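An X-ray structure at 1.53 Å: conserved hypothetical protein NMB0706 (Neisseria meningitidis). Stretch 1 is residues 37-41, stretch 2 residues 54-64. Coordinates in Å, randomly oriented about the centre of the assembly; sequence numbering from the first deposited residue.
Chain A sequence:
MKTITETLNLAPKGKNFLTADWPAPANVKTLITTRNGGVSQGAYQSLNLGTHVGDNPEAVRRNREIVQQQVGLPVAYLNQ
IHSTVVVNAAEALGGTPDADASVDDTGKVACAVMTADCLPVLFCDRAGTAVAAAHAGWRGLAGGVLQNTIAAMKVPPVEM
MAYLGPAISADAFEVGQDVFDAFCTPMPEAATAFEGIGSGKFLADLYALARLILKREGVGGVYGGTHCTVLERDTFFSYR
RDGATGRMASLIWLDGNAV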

ATOM      1  N   GLY A  37      12.659  13.915  -3.129  1.00 13.68           N
ATOM      2  CA  GLY A  37      13.134  14.268  -1.803  1.00 13.38           C
ATOM      3  C   GLY A  37      14.234  13.379  -1.252  1.00 13.68           C
ATOM      4  O   GLY A  37      14.640  13.542  -0.098  1.00 14.32           O
ATOM      5  N   GLY A  38      14.730  12.453  -2.069  1.00 12.87           N
ATOM      6  CA  GLY A  38      15.767  11.546  -1.610  1.00 13.40           C
ATOM      7  C   GLY A  38      17.153  11.787  -2.176  1.00 14.19           C
ATOM      8  O   GLY A  38      17.419  12.837  -2.760  1.00 15.25           O
ATOM      9  N   VAL A  39      18.032  10.802  -2.008  1.00 13.64           N
ATOM     10  CA  VAL A  39      19.410  10.908  -2.484  1.00 14.90           C
ATOM     11  C   VAL A  39      19.796   9.879  -3.544  1.00 15.43           C
ATOM     12  O   VAL A  39      20.936   9.869  -4.008  1.00 15.20           O
ATOM     13  CB  VAL A  39      20.418  10.784  -1.320  1.00 14.63           C
ATOM     14  CG1 VAL A  39      20.141  11.854  -0.275  1.00 17.95           C
ATOM     15  CG2 VAL A  39      20.341   9.394  -0.704  1.00 15.68           C
ATOM     16  N   SER A  40      18.861   9.013  -3.927  1.00 13.91           N
ATOM     17  CA  SER A  40      19.154   7.998  -4.936  1.00 12.80           C
ATOM     18  C   SER A  40      19.208   8.603  -6.333  1.00 11.62           C
ATOM     19  O   SER A  40      18.652   9.671  -6.581  1.00 11.64           O
ATOM     20  CB  SER A  40      18.112   6.876  -4.885  1.00 12.60           C
ATOM     21  OG  SER A  40      18.193   6.189  -3.650  1.00 11.94           O
ATOM     22  N   GLN A  41      19.868   7.900  -7.250  1.00 13.29           N
ATOM     23  CA  GLN A  41      20.033   8.385  -8.617  1.00 13.22           C
ATOM     24  C   GLN A  41      19.604   7.381  -9.678  1.00 13.11           C
ATOM     25  O   GLN A  41      19.261   6.238  -9.378  1.00 13.44           O
ATOM     26  CB  GLN A  41      21.504   8.727  -8.863  1.00 13.27           C
ATOM     27  CG  GLN A  41      22.411   7.511  -8.741  1.00 13.45           C
ATOM     28  CD  GLN A  41      23.880   7.851  -8.837  1.00 14.51           C
ATOM     29  OE1 GLN A  41      24.440   7.964  -9.932  1.00 17.57           O
ATOM     30  NE2 GLN A  41      24.515   8.024  -7.686  1.00 14.85           N
ATOM     31  N   GLY A  54      18.008  -3.341  -5.868  1.00 11.51           N
ATOM     32  CA  GLY A  54      19.288  -3.100  -6.521  1.00 13.06           C
ATOM     33  C   GLY A  54      19.925  -1.728  -6.375  1.00 14.79           C
ATOM     34  O   GLY A  54      20.918  -1.431  -7.047  1.00 14.25           O
ATOM     35  N   ASP A  55      19.371  -0.895  -5.500  1.00 14.43           N
ATOM     36  CA  ASP A  55      19.895   0.451  -5.277  1.00 15.99           C
ATOM     37  C   ASP A  55      21.069   0.384  -4.297  1.00 16.57           C
ATOM     38  O   ASP A  55      21.320  -0.659  -3.692  1.00 16.97           O
ATOM     39  CB  ASP A  55      18.776   1.342  -4.715  1.00 15.46           C
ATOM     40  CG  ASP A  55      19.117   2.826  -4.746  1.00 16.71           C
ATOM     41  OD1 ASP A  55      20.179   3.199  -5.285  1.00 15.71           O
ATOM     42  OD2 ASP A  55      18.307   3.628  -4.231  1.00 14.12           O
ATOM     43  N   ASN A  56      21.796   1.489  -4.154  1.00 18.40           N
ATOM     44  CA  ASN A  56      22.923   1.539  -3.229  1.00 18.94           C
ATOM     45  C   ASN A  56      22.370   1.471  -1.807  1.00 18.45           C
ATOM     46  O   ASN A  56      21.530   2.282  -1.424  1.00 16.91           O
ATOM     47  CB  ASN A  56      23.714   2.837  -3.429  1.00 22.57           C
ATOM     48  CG  ASN A  56      24.855   2.989  -2.437  1.00 23.98           C
ATOM     49  OD1 ASN A  56      24.641   3.314  -1.270  1.00 26.85           O
ATOM     50  ND2 ASN A  56      26.076   2.743  -2.898  1.00 28.49           N
ATOM     51  N   PRO A  57      22.823   0.488  -1.012  1.00 19.03           N
ATOM     52  CA  PRO A  57      22.360   0.321   0.369  1.00 19.41           C
ATOM     53  C   PRO A  57      22.472   1.580   1.229  1.00 19.76           C
ATOM     54  O   PRO A  57      21.561   1.899   1.996  1.00 17.30           O
ATOM     55  CB  PRO A  57      23.232  -0.820   0.884  1.00 20.18           C
ATOM     56  CG  PRO A  57      23.430  -1.651  -0.347  1.00 20.31           C
ATOM     57  CD  PRO A  57      23.741  -0.602  -1.387  1.00 19.01           C
ATOM     58  N   GLU A  58      23.587   2.295   1.105  1.00 19.44           N
ATOM     59  CA  GLU A  58      23.779   3.510   1.889  1.00 19.64           C
ATOM     60  C   GLU A  58      22.756   4.577   1.506  1.00 18.38           C
ATOM     61  O   GLU A  58      22.267   5.313   2.362  1.00 17.95           O
ATOM     62  CB  GLU A  58      25.191   4.065   1.689  1.00 22.37           C
ATOM     63  CG  GLU A  58      25.418   5.394   2.392  1.00 26.31           C
ATOM     64  CD  GLU A  58      26.742   6.031   2.029  1.00 30.33           C
ATOM     65  OE1 GLU A  58      27.796   5.503   2.444  1.00 30.97           O
ATOM     66  OE2 GLU A  58      26.727   7.061   1.321  1.00 31.90           O
ATOM     67  N   ALA A  59      22.440   4.657   0.217  1.00 16.63           N
ATOM     68  CA  ALA A  59      21.471   5.633  -0.269  1.00 15.96           C
ATOM     69  C   ALA A  59      20.094   5.344   0.321  1.00 15.15           C
ATOM     70  O   ALA A  59      19.406   6.253   0.785  1.00 15.99           O
ATOM     71  CB  ALA A  59      21.405   5.596  -1.791  1.00 15.70           C
ATOM     72  N   VAL A  60      19.695   4.076   0.300  1.00 15.33           N
ATOM     73  CA  VAL A  60      18.397   3.687   0.844  1.00 14.14           C
ATOM     74  C   VAL A  60      18.322   4.018   2.330  1.00 14.52           C
ATOM     75  O   VAL A  60      17.292   4.480   2.820  1.00 13.81           O
ATOM     76  CB  VAL A  60      18.133   2.179   0.657  1.00 13.32           C
ATOM     77  CG1 VAL A  60      16.804   1.798   1.309  1.00 13.16           C
ATOM     78  CG2 VAL A  60      18.107   1.843  -0.824  1.00 13.76           C
ATOM     79  N   ARG A  61      19.413   3.773   3.048  1.00 15.10           N
ATOM     80  CA  ARG A  61      19.461   4.059   4.476  1.00 15.38           C
ATOM     81  C   ARG A  61      19.204   5.545   4.703  1.00 14.88           C
ATOM     82  O   ARG A  61      18.472   5.929   5.616  1.00 15.09           O
ATOM     83  CB  ARG A  61      20.832   3.681   5.043  1.00 17.70           C
ATOM     84  CG  ARG A  61      21.000   3.956   6.527  1.00 21.33           C
ATOM     85  CD  ARG A  61      22.365   4.574   6.794  1.00 26.18           C
ATOM     86  NE  ARG A  61      22.265   6.012   7.022  1.00 29.67           N
ATOM     87  CZ  ARG A  61      23.090   6.921   6.510  1.00 30.56           C
ATOM     88  NH1 ARG A  61      24.091   6.550   5.722  1.00 31.52           N
ATOM     89  NH2 ARG A  61      22.921   8.207   6.796  1.00 31.13           N
ATOM     90  N   ARG A  62      19.809   6.382   3.867  1.00 13.75           N
ATOM     91  CA  ARG A  62      19.636   7.822   3.990  1.00 15.16           C
ATOM     92  C   ARG A  62      18.199   8.233   3.664  1.00 13.48           C
ATOM     93  O   ARG A  62      17.625   9.086   4.343  1.00 13.16           O
ATOM     94  CB  ARG A  62      20.631   8.541   3.075  1.00 17.13           C
ATOM     95  CG  ARG A  62      22.084   8.192   3.390  1.00 21.15           C
ATOM     96  CD  ARG A  62      23.023   8.716   2.320  1.00 25.06           C
ATOM     97  NE  ARG A  62      23.091  10.173   2.309  1.00 28.86           N
ATOM     98  CZ  ARG A  62      23.293  10.899   1.214  1.00 29.07           C
ATOM     99  NH1 ARG A  62      23.442  10.300   0.039  1.00 28.83           N
ATOM    100  NH2 ARG A  62      23.353  12.222   1.293  1.00 29.39           N
ATOM    101  N   ASN A  63      17.612   7.627   2.634  1.00 11.93           N
ATOM    102  CA  ASN A  63      16.234   7.957   2.273  1.00 11.41           C
ATOM    103  C   ASN A  63      15.285   7.584   3.411  1.00 10.19           C
ATOM    104  O   ASN A  63      14.333   8.313   3.701  1.00 11.38           O
ATOM    105  CB  ASN A  63      15.817   7.235   0.987  1.00 11.78           C
ATOM    106  CG  ASN A  63      16.621   7.680  -0.218  1.00 11.47           C
ATOM    107  OD1 ASN A  63      16.981   8.851  -0.340  1.00 11.40           O
ATOM    108  ND2 ASN A  63      16.892   6.749  -1.128  1.00 11.92           N
ATOM    109  N   ARG A  64      15.544   6.457   4.066  1.00 10.55           N
ATOM    110  CA  ARG A  64      14.694   6.036   5.174  1.00 10.53           C
ATOM    111  C   ARG A  64      14.871   6.984   6.355  1.00 10.94           C
ATOM    112  O   ARG A  64      13.946   7.201   7.135  1.00 11.30           O
ATOM    113  CB  ARG A  64      15.004   4.591   5.572  1.00  9.84           C
ATOM    114  CG  ARG A  64      14.521   3.579   4.539  1.00 11.43           C
ATOM    115  CD  ARG A  64      14.690   2.150   5.020  1.00  9.70           C
ATOM    116  NE  ARG A  64      14.059   1.191   4.115  1.00  9.60           N
ATOM    117  CZ  ARG A  64      13.925  -0.102   4.379  1.00 10.08           C
ATOM    118  NH1 ARG A  64      14.381  -0.591   5.525  1.00 10.75           N
ATOM    119  NH2 ARG A  64      13.334  -0.908   3.507  1.00 10.43           N
TER
HETATM  120  O   HOH W   1      21.250   5.434  -6.231  1.00 15.07           O

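How does an irregular segment lie against a helix? Residues 37-41 form no regular helix or strand, while residues 57-64 are helical, and the closest CA pairs are Gly-38 CA with Asn-63 CA (5.3 Å) and Ser-40 CA with Ala-59 CA (5.7 Å). As the loop advances, its partners therefore move back by about one helical turn, so the two stretches run in opposite senses here. The fit at Gly-38 is tight: its CA lies 3.2 Å from Asn-63 OD1, and an ideal CB there would come within 2.6 Å of Asn-63 OD1, a clash that glycine avoids.

What does Asn-63 gain from its bent side chain? Its CA-to-CB bond points sideways, but with chi1 at -64° (m) and chi2 at -36° the amide end comes nearer to the loop and uses both of its polar atoms. Val-39 N donates to Asn-63 OD1 at 2.8 Å with a nearly straight angle of 161°, satisfying a backbone NH that has no regular strand or helix to serve it. Asn-63 ND2 donates to Ser-40 OG at 2.9 Å. One amide thus reads two successive residues, accepting from the main chain of one and donating to the side chain of the next.

Why is the hydroxyl of Ser-40 so well held? Its m rotamer (chi1 -65°) sets OG between an amide donor and a carboxylate acceptor. While accepting from Asn-63 ND2, Ser-40 OG donates to Asp-55 OD2 at a short 2.6 Å. Asp-55 has its CA-to-CB bond toward the loop, and its t rotamer (chi1 -167°) brings OD2 within reach of Ser-40 OG; its OD1 accepts from Asn-56 N at 2.6 Å and, at 2.7 Å, from a water that in turn accepts from Gln-41 N at 3.0 Å. The carboxylate therefore links the loop to the approach to the helix. Asn-56 caps that helix: its OD1 accepts from Ala-59 N at 3.0 Å and, weakly, from Glu-58 N at 2.8 Å.

Where does the apolar part of the contact lie? Val-39, also m (chi1 -58°), points toward the helix, and its CG2 methyl packs 4.1 Å from Ala-59 CB. Ala-59 CB also lies 3.8 Å from Ser-40 OG. Arg-62 bends at chi3 (68°, p) after an m, t start, and Val-39 CG2 lies over one face of its guanidinium, 3.3 Å from Arg-62 NH1. That packing is possible because a guanidinium directs its hydrogens in its own plane, leaving the face free for a methyl group.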